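Local coordinates for protein SAP-like pentraxin (PDB 3FLT) that binds two calcium ions per subunit and through them holds phosphoethanolamine, consistent with a SAP-like pentraxin that recognises phosphate-bearing ligands in the horseshoe crab, at residues Pro17-Leu22 and Ile142-Asp147; Asp59-Thr64 and Lys130-Ser135. One frame throughout, in Å; residues are numbered along the deposited sequence.

Interactions 1 and 2 have centres about 19 Å apart, yet they meet at the calcium site, because each sends part of one chain segment to the same metal. From 142-147 come the carboxylates of Glu-145 and Asp-147 and the carbonyl of Gln-146; from 59-64 come Asp-59 and Asn-60. With one phosphate oxygen of phosphoethanolamine these make seven ligand atoms round one calcium ion, Glu-145 OE2 and Asn-60 OD1 standing 3.4 Å apart there. The second calcium takes its protein ligands from 142-147 and from Glu-154 and Glu-157. The other halves, 17-22 and 130-135, pack against these metal-binding segments without reaching the ions.

Interaction 1. Residues Pro17-Leu22 and Ile142-Asp147; sequences PKFPHL and IGQEQD. With CA (calcium ion), chain C; CA (calcium ion), chain D; OPE (phosphoric acid mono-(2-amino-ethyl) ester), chain F.
Gln-144 reaches across to Phe-19, Pro-20 and His-21, its side chain touching three residues of 17-22. Gln-144 CB lies 4.1 Å from His-21 CB, and Gln-144 CG comes nearer to His-21 CB, at 3.5 Å. The chain then bends (chi2 -63°), which lays CD beside Phe-19 CB. Gln-144 OE1 arrives at the edge of the Phe-19 ring, 3.5 Å from Phe-19 CD2, with the amide plane turned 83° from the ring. Gln-144 NE2 gives a fairly straight hydrogen bond to Pro-20 O (3.2 Å), striking it from above the carbonyl plane; Thr-14, outside both segments, is the stronger polar partner of this amide. The imidazole of His-21 folds back on its own segment, His-21 ND1 donating to Phe-19 O at 2.8 Å, which fixes the ring's rotation.

One residue past Gln-144, Glu-145 OE1 bridges the two calcium ions, and Asp-147 OD1 does the same. Backbone bonds Leu-22 N to Ile-142 O and Ile-142 N to Leu-22 O close an antiparallel hydrogen-bonded pair. This joins strand 21-24 to strand 139-142, whose other neighbour is strand 48-55, while Leu-22 and Ile-142 both press on strand 7-11 of the opposing sheet.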
ATOM      1  N   PRO A  17     -55.127  38.917  -7.649  1.00 42.02           N
ATOM      2  CA  PRO A  17     -54.718  38.175  -8.850  1.00 41.95           C
ATOM      3  C   PRO A  17     -53.324  37.517  -8.787  1.00 41.25           C
ATOM      4  O   PRO A  17     -52.799  37.077  -9.813  1.00 42.11           O
ATOM      5  CB  PRO A  17     -54.784  39.249  -9.925  1.00 40.77           C
ATOM      6  CG  PRO A  17     -54.199  40.427  -9.189  1.00 40.10           C
ATOM      7  CD  PRO A  17     -54.889  40.364  -7.834  1.00 40.44           C
ATOM      8  N   LYS A  18     -52.722  37.456  -7.599  1.00 39.85           N
ATOM      9  CA  LYS A  18     -51.397  36.846  -7.457  1.00 38.27           C
ATOM     10  C   LYS A  18     -51.463  35.337  -7.151  1.00 35.61           C
ATOM     11  O   LYS A  18     -51.950  34.922  -6.100  1.00 34.50           O
ATOM     12  CB  LYS A  18     -50.595  37.536  -6.356  1.00 38.54           C
ATOM     13  CG  LYS A  18     -49.212  36.937  -6.209  1.00 42.91           C
ATOM     14  CD  LYS A  18     -48.547  37.248  -4.873  1.00 45.96           C
ATOM     15  CE  LYS A  18     -47.166  36.579  -4.798  1.00 45.79           C
ATOM     16  NZ  LYS A  18     -46.423  36.846  -3.532  1.00 48.06           N
ATOM     17  N   PHE A  19     -50.960  34.523  -8.072  1.00 32.35           N
ATOM     18  CA  PHE A  19     -50.967  33.070  -7.895  1.00 30.41           C
ATOM     19  C   PHE A  19     -49.576  32.447  -8.009  1.00 27.86           C
ATOM     20  O   PHE A  19     -49.208  31.933  -9.063  1.00 27.41           O
ATOM     21  CB  PHE A  19     -51.870  32.396  -8.943  1.00 29.78           C
ATOM     22  CG  PHE A  19     -53.307  32.809  -8.873  1.00 27.60           C
ATOM     23  CD1 PHE A  19     -53.751  33.941  -9.539  1.00 26.07           C
ATOM     24  CD2 PHE A  19     -54.220  32.065  -8.127  1.00 27.99           C
ATOM     25  CE1 PHE A  19     -55.083  34.330  -9.466  1.00 25.00           C
ATOM     26  CE2 PHE A  19     -55.556  32.446  -8.046  1.00 25.87           C
ATOM     27  CZ  PHE A  19     -55.985  33.580  -8.718  1.00 25.19           C
ATOM     28  N   PRO A  20     -48.785  32.480  -6.932  1.00 25.78           N
ATOM     29  CA  PRO A  20     -47.452  31.879  -7.033  1.00 24.42           C
ATOM     30  C   PRO A  20     -47.502  30.414  -7.510  1.00 23.30           C
ATOM     31  O   PRO A  20     -48.226  29.591  -6.957  1.00 23.60           O
ATOM     32  CB  PRO A  20     -46.902  32.030  -5.615  1.00 23.27           C
ATOM     33  CG  PRO A  20     -48.133  32.115  -4.762  1.00 22.92           C
ATOM     34  CD  PRO A  20     -49.039  32.978  -5.572  1.00 23.89           C
ATOM     35  N   HIS A  21     -46.728  30.098  -8.542  1.00 21.65           N
ATOM     36  CA  HIS A  21     -46.712  28.748  -9.083  1.00 20.07           C
ATOM     37  C   HIS A  21     -45.490  28.502  -9.969  1.00 19.60           C
ATOM     38  O   HIS A  21     -44.694  29.406 -10.231  1.00 19.08           O
ATOM     39  CB  HIS A  21     -47.962  28.524  -9.926  1.00 18.61           C
ATOM     40  CG  HIS A  21     -47.949  29.287 -11.217  1.00 19.33           C
ATOM     41  ND1 HIS A  21     -48.199  30.642 -11.286  1.00 18.10           N
ATOM     42  CD2 HIS A  21     -47.641  28.898 -12.478  1.00 18.60           C
ATOM     43  CE1 HIS A  21     -48.042  31.055 -12.530  1.00 16.78           C
ATOM     44  NE2 HIS A  21     -47.703  30.017 -13.274  1.00 18.90           N
ATOM     45  N   LEU A  22     -45.365  27.258 -10.431  1.00 19.45           N
ATOM     46  CA  LEU A  22     -44.295  26.836 -11.336  1.00 17.74           C
ATOM     47  C   LEU A  22     -44.974  26.157 -12.523  1.00 17.74           C
ATOM     48  O   LEU A  22     -45.966  25.440 -12.356  1.00 18.35           O
ATOM     49  CB  LEU A  22     -43.367  25.813 -10.668  1.00 16.28           C
ATOM     50  CG  LEU A  22     -42.576  26.127  -9.391  1.00 16.77           C
ATOM     51  CD1 LEU A  22     -41.572  25.004  -9.165  1.00 13.87           C
ATOM     52  CD2 LEU A  22     -41.850  27.464  -9.506  1.00 14.61           C
ATOM     53  N   ILE A 142     -47.168  23.528 -10.596  1.00 19.11           N
ATOM     54  CA  ILE A 142     -46.963  23.207  -9.181  1.00 19.33           C
ATOM     55  C   ILE A 142     -47.465  24.362  -8.317  1.00 19.71           C
ATOM     56  O   ILE A 142     -47.145  25.523  -8.577  1.00 18.68           O
ATOM     57  CB  ILE A 142     -45.446  22.963  -8.849  1.00 17.71           C
ATOM     58  CG1 ILE A 142     -44.885  21.827  -9.715  1.00 15.48           C
ATOM     59  CG2 ILE A 142     -45.279  22.617  -7.365  1.00 15.01           C
ATOM     60  CD1 ILE A 142     -45.590  20.494  -9.527  1.00 13.58           C
ATOM     61  N   GLY A 143     -48.265  24.042  -7.306  1.00 20.14           N
ATOM     62  CA  GLY A 143     -48.768  25.069  -6.416  1.00 21.81           C
ATOM     63  C   GLY A 143     -50.142  25.634  -6.725  1.00 23.34           C
ATOM     64  O   GLY A 143     -50.736  26.289  -5.869  1.00 25.02           O
ATOM     65  N   GLN A 144     -50.651  25.388  -7.929  1.00 23.20           N
ATOM     66  CA  GLN A 144     -51.963  25.895  -8.338  1.00 23.08           C
ATOM     67  C   GLN A 144     -52.700  24.828  -9.124  1.00 24.34           C
ATOM     68  O   GLN A 144     -52.074  23.955  -9.705  1.00 26.37           O
ATOM     69  CB  GLN A 144     -51.800  27.128  -9.220  1.00 20.47           C
ATOM     70  CG  GLN A 144     -51.176  28.329  -8.548  1.00 18.73           C
ATOM     71  CD  GLN A 144     -52.013  28.864  -7.410  1.00 19.04           C
ATOM     72  OE1 GLN A 144     -53.245  28.794  -7.434  1.00 19.89           O
ATOM     73  NE2 GLN A 144     -51.350  29.422  -6.409  1.00 20.28           N
ATOM     74  N   GLU A 145     -54.028  24.901  -9.150  1.00 26.84           N
ATOM     75  CA  GLU A 145     -54.848  23.918  -9.876  1.00 28.37           C
ATOM     76  C   GLU A 145     -55.362  24.530 -11.183  1.00 28.79           C
ATOM     77  O   GLU A 145     -56.143  25.483 -11.173  1.00 30.38           O
ATOM     78  CB  GLU A 145     -56.023  23.475  -8.998  1.00 27.62           C
ATOM     79  CG  GLU A 145     -56.629  22.126  -9.350  1.00 31.23           C
ATOM     80  CD  GLU A 145     -57.389  22.127 -10.667  1.00 33.38           C
ATOM     81  OE1 GLU A 145     -58.288  22.979 -10.832  1.00 32.98           O
ATOM     82  OE2 GLU A 145     -57.097  21.266 -11.533  1.00 35.55           O
ATOM     83  N   GLN A 146     -54.923  23.975 -12.305  1.00 28.89           N
ATOM     84  CA  GLN A 146     -55.313  24.482 -13.618  1.00 29.39           C
ATOM     85  C   GLN A 146     -56.746  24.181 -14.030  1.00 29.59           C
ATOM     86  O   GLN A 146     -57.234  23.072 -13.843  1.00 30.66           O
ATOM     87  CB  GLN A 146     -54.411  23.901 -14.709  1.00 28.44           C
ATOM     88  CG  GLN A 146     -52.934  24.115 -14.521  1.00 28.49           C
ATOM     89  CD  GLN A 146     -52.123  23.316 -15.522  1.00 28.50           C
ATOM     90  OE1 GLN A 146     -51.966  23.711 -16.678  1.00 27.21           O
ATOM     91  NE2 GLN A 146     -51.622  22.168 -15.084  1.00 29.27           N
ATOM     92  N   ASP A 147     -57.415  25.177 -14.598  1.00 29.43           N
ATOM     93  CA  ASP A 147     -58.765  24.990 -15.116  1.00 29.98           C
ATOM     94  C   ASP A 147     -58.611  25.273 -16.601  1.00 30.07           C
ATOM     95  O   ASP A 147     -59.564  25.248 -17.366  1.00 30.82           O
ATOM     96  CB  ASP A 147     -59.754  25.977 -14.496  1.00 28.33           C
ATOM     97  CG  ASP A 147     -60.138  25.602 -13.090  1.00 28.23           C
ATOM     98  OD1 ASP A 147     -60.375  24.408 -12.842  1.00 27.01           O
ATOM     99  OD2 ASP A 147     -60.210  26.497 -12.229  1.00 32.30           O
TER
HETATM  100 CA    CA C 301     -58.947  22.104 -13.024  1.00 28.85          CA
HETATM  101 CA    CA D 302     -59.753  24.789 -10.468  1.00 27.42          CA
HETATM  102  CA  OPE F 400     -61.255  20.819  -9.283  1.00 45.83           C
HETATM  103  CB  OPE F 400     -61.443  19.725  -8.218  1.00 47.19           C
HETATM  104  O1  OPE F 400     -61.675  23.544 -10.338  1.00 37.25           O
HETATM  105  O2  OPE F 400     -61.152  21.722 -12.006  1.00 39.49           O
HETATM  106  O3  OPE F 400     -63.521  22.542 -11.924  1.00 38.99           O
HETATM  107  O4  OPE F 400     -62.493  21.068  -9.990  1.00 42.17           O
HETATM  108  N   OPE F 400     -61.347  20.340  -6.853  1.00 48.36           N
HETATM  109  P   OPE F 400     -62.190  22.214 -11.081  1.00 37.51           P

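Interaction 2. Residues Asp59-Thr64 and Lys130-Ser135; sequences DNQFIT and KGHQIS. With CA (calcium ion), chain C; OPE (phosphoric acid mono-(2-amino-ethyl) ester), chain F.
Ile-134 packs against Phe-62 and Gln-61 through two different branches. The apolar pair is Ile-134 with Phe-62: Ile-134 CD1 touches Phe-62 CB at 3.8 Å and approaches the ring near CD2. The other branch packs on an amide carbon, Ile-134 CG2 lying 3.6 Å from Gln-61 CD, the two side chains running past each other in opposite directions. Phe-62 goes on to Leu-78 and Phe-51, and Ile-134 to Trp-106, so this small cluster continues into the core between the two sheets.

The polar part gathers round the end of Gln-61. Bent at chi2 (-80°), its chain brings the amide to the NE2 edge of the His-132 ring, whose plane is 34° from that of the amide, and also beside Ser-135, with Gln-61 CD 4.0 Å from Ser-135 N. Replacing Gln-61 with a leucine would probably leave the His-132 ring edge and the Ser-135 hydroxyl without their polar neighbour from 59-64.

Metal coordination falls to the first two residues of 59-64. Asp-59 OD2 binds the calcium at 2.6 Å and Asn-60 OD1 at 2.4 Å, while Asn-60 ND2 donates to phosphoethanolamine O2 (3.1 Å); Gln-79 is a second partner of ND2.

A classic beta bulge sets Gln-61 and Phe-62 together opposite Cys-53 on the next strand. Asp-59 and Asn-60 hold the calcium, and Asn-60 also the ligand; with the Gln-61 amide as polar link and Phe-62 with Ile-134 as apolar one, the 130-135 loop is attached directly beside these calcium ligands.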
ATOM      1  N   ASP A  59     -58.577  19.397 -18.289  1.00 30.14           N
ATOM      2  CA  ASP A  59     -57.760  20.178 -17.369  1.00 28.64           C
ATOM      3  C   ASP A  59     -57.465  19.418 -16.069  1.00 26.68           C
ATOM      4  O   ASP A  59     -56.584  19.804 -15.300  1.00 26.77           O
ATOM      5  CB  ASP A  59     -58.457  21.517 -17.066  1.00 29.63           C
ATOM      6  CG  ASP A  59     -59.838  21.336 -16.444  1.00 32.81           C
ATOM      7  OD1 ASP A  59     -60.713  20.697 -17.082  1.00 34.41           O
ATOM      8  OD2 ASP A  59     -60.049  21.833 -15.314  1.00 32.14           O
ATOM      9  N   ASN A  60     -58.201  18.340 -15.825  1.00 24.25           N
ATOM     10  CA  ASN A  60     -57.996  17.540 -14.626  1.00 24.82           C
ATOM     11  C   ASN A  60     -57.500  16.140 -14.989  1.00 25.95           C
ATOM     12  O   ASN A  60     -58.112  15.140 -14.612  1.00 25.58           O
ATOM     13  CB  ASN A  60     -59.296  17.416 -13.823  1.00 23.84           C
ATOM     14  CG  ASN A  60     -59.741  18.730 -13.204  1.00 23.09           C
ATOM     15  OD1 ASN A  60     -59.306  19.802 -13.617  1.00 22.21           O
ATOM     16  ND2 ASN A  60     -60.630  18.650 -12.219  1.00 20.96           N
ATOM     17  N   GLN A  61     -56.395  16.072 -15.726  1.00 25.46           N
ATOM     18  CA  GLN A  61     -55.832  14.787 -16.117  1.00 25.54           C
ATOM     19  C   GLN A  61     -55.285  14.065 -14.890  1.00 25.76           C
ATOM     20  O   GLN A  61     -55.566  12.884 -14.660  1.00 24.65           O
ATOM     21  CB  GLN A  61     -54.695  14.985 -17.127  1.00 25.26           C
ATOM     22  CG  GLN A  61     -55.141  15.205 -18.567  1.00 26.79           C
ATOM     23  CD  GLN A  61     -55.513  13.909 -19.281  1.00 27.42           C
ATOM     24  OE1 GLN A  61     -55.849  12.903 -18.648  1.00 26.91           O
ATOM     25  NE2 GLN A  61     -55.467  13.936 -20.609  1.00 27.88           N
ATOM     26  N   PHE A  62     -54.504  14.791 -14.098  1.00 25.71           N
ATOM     27  CA  PHE A  62     -53.883  14.217 -12.913  1.00 24.22           C
ATOM     28  C   PHE A  62     -53.586  15.346 -11.928  1.00 22.86           C
ATOM     29  O   PHE A  62     -52.874  16.286 -12.267  1.00 23.47           O
ATOM     30  CB  PHE A  62     -52.597  13.498 -13.343  1.00 22.65           C
ATOM     31  CG  PHE A  62     -51.971  12.648 -12.270  1.00 23.02           C
ATOM     32  CD1 PHE A  62     -51.179  13.221 -11.275  1.00 21.34           C
ATOM     33  CD2 PHE A  62     -52.142  11.264 -12.275  1.00 21.68           C
ATOM     34  CE1 PHE A  62     -50.565  12.427 -10.307  1.00 19.93           C
ATOM     35  CE2 PHE A  62     -51.530  10.462 -11.308  1.00 20.45           C
ATOM     36  CZ  PHE A  62     -50.740  11.046 -10.326  1.00 19.21           C
ATOM     37  N   ILE A  63     -54.141  15.250 -10.720  1.00 21.05           N
ATOM     38  CA  ILE A  63     -53.946  16.279  -9.696  1.00 20.35           C
ATOM     39  C   ILE A  63     -53.741  15.700  -8.304  1.00 19.23           C
ATOM     40  O   ILE A  63     -54.575  14.958  -7.820  1.00 20.35           O
ATOM     41  CB  ILE A  63     -55.164  17.211  -9.589  1.00 20.35           C
ATOM     42  CG1 ILE A  63     -56.055  17.073 -10.832  1.00 20.98           C
ATOM     43  CG2 ILE A  63     -54.696  18.647  -9.397  1.00 19.62           C
ATOM     44  CD1 ILE A  63     -57.371  17.849 -10.742  1.00 18.76           C
ATOM     45  N   THR A  64     -52.637  16.046  -7.651  1.00 20.33           N
ATOM     46  CA  THR A  64     -52.392  15.555  -6.296  1.00 18.84           C
ATOM     47  C   THR A  64     -52.746  16.671  -5.318  1.00 19.21           C
ATOM     48  O   THR A  64     -52.698  17.853  -5.660  1.00 18.86           O
ATOM     49  CB  THR A  64     -50.914  15.116  -6.082  1.00 17.46           C
ATOM     50  OG1 THR A  64     -50.035  16.236  -6.248  1.00 17.61           O
ATOM     51  CG2 THR A  64     -50.535  14.027  -7.079  1.00 16.57           C
ATOM     52  N   LYS A 130     -59.087   3.776 -13.634  1.00 27.96           N
ATOM     53  CA  LYS A 130     -58.964   2.438 -14.196  1.00 27.13           C
ATOM     54  C   LYS A 130     -59.228   2.467 -15.686  1.00 27.29           C
ATOM     55  O   LYS A 130     -60.300   2.867 -16.129  1.00 27.66           O
ATOM     56  CB  LYS A 130     -59.950   1.482 -13.533  1.00 27.69           C
ATOM     57  CG  LYS A 130     -59.764   0.033 -13.955  1.00 30.27           C
ATOM     58  CD  LYS A 130     -60.578  -0.891 -13.072  1.00 31.85           C
ATOM     59  CE  LYS A 130     -60.272  -2.348 -13.362  1.00 33.34           C
ATOM     60  NZ  LYS A 130     -61.103  -3.255 -12.515  1.00 33.73           N
ATOM     61  N   GLY A 131     -58.243   2.043 -16.461  1.00 27.19           N
ATOM     62  CA  GLY A 131     -58.408   2.028 -17.899  1.00 26.76           C
ATOM     63  C   GLY A 131     -58.099   3.354 -18.556  1.00 26.92           C
ATOM     64  O   GLY A 131     -58.098   3.448 -19.780  1.00 27.46           O
ATOM     65  N   HIS A 132     -57.832   4.381 -17.758  1.00 27.24           N
ATOM     66  CA  HIS A 132     -57.519   5.694 -18.312  1.00 28.35           C
ATOM     67  C   HIS A 132     -56.051   5.869 -18.680  1.00 30.14           C
ATOM     68  O   HIS A 132     -55.151   5.342 -18.023  1.00 31.95           O
ATOM     69  CB  HIS A 132     -57.911   6.808 -17.331  1.00 27.40           C
ATOM     70  CG  HIS A 132     -57.543   8.189 -17.797  1.00 27.06           C
ATOM     71  ND1 HIS A 132     -58.050   8.749 -18.950  1.00 24.79           N
ATOM     72  CD2 HIS A 132     -56.725   9.125 -17.255  1.00 27.13           C
ATOM     73  CE1 HIS A 132     -57.563   9.970 -19.097  1.00 24.22           C
ATOM     74  NE2 HIS A 132     -56.757  10.223 -18.083  1.00 25.25           N
ATOM     75  N   GLN A 133     -55.822   6.621 -19.746  1.00 30.90           N
ATOM     76  CA  GLN A 133     -54.478   6.921 -20.199  1.00 31.07           C
ATOM     77  C   GLN A 133     -54.415   8.416 -20.382  1.00 30.16           C
ATOM     78  O   GLN A 133     -55.212   8.988 -21.124  1.00 29.95           O
ATOM     79  CB  GLN A 133     -54.179   6.278 -21.540  1.00 32.40           C
ATOM     80  CG  GLN A 133     -54.029   4.792 -21.532  1.00 38.28           C
ATOM     81  CD  GLN A 133     -53.507   4.313 -22.870  1.00 43.07           C
ATOM     82  OE1 GLN A 133     -52.470   4.804 -23.349  1.00 45.77           O
ATOM     83  NE2 GLN A 133     -54.215   3.364 -23.491  1.00 41.15           N
ATOM     84  N   ILE A 134     -53.475   9.056 -19.707  1.00 28.84           N
ATOM     85  CA  ILE A 134     -53.337  10.490 -19.849  1.00 27.96           C
ATOM     86  C   ILE A 134     -52.841  10.768 -21.266  1.00 28.32           C
ATOM     87  O   ILE A 134     -51.846  10.188 -21.708  1.00 28.96           O
ATOM     88  CB  ILE A 134     -52.344  11.044 -18.821  1.00 27.84           C
ATOM     89  CG1 ILE A 134     -52.854  10.752 -17.406  1.00 25.45           C
ATOM     90  CG2 ILE A 134     -52.167  12.533 -19.027  1.00 27.39           C
ATOM     91  CD1 ILE A 134     -51.975  11.297 -16.323  1.00 23.46           C
ATOM     92  N   SER A 135     -53.547  11.640 -21.981  1.00 27.58           N
ATOM     93  CA  SER A 135     -53.183  11.984 -23.354  1.00 26.14           C
ATOM     94  C   SER A 135     -51.861  12.724 -23.390  1.00 24.60           C
ATOM     95  O   SER A 135     -51.512  13.444 -22.461  1.00 25.53           O
ATOM     96  CB  SER A 135     -54.243  12.879 -23.996  1.00 26.22           C
ATOM     97  OG  SER A 135     -55.535  12.548 -23.533  1.00 29.98           O
TER
HETATM   98 CA    CA C 301     -58.947  22.104 -13.024  1.00 28.85          CA
HETATM   99  CA  OPE F 400     -61.255  20.819  -9.283  1.00 45.83           C
HETATM  100  CB  OPE F 400     -61.443  19.725  -8.218  1.00 47.19           C
HETATM  101  O1  OPE F 400     -61.675  23.544 -10.338  1.00 37.25           O
HETATM  102  O2  OPE F 400     -61.152  21.722 -12.006  1.00 39.49           O
HETATM  103  O3  OPE F 400     -63.521  22.542 -11.924  1.00 38.99           O
HETATM  104  O4  OPE F 400     -62.493  21.068  -9.990  1.00 42.17           O
HETATM  105  N   OPE F 400     -61.347  20.340  -6.853  1.00 48.36           N
HETATM  106  P   OPE F 400     -62.190  22.214 -11.081  1.00 37.51           P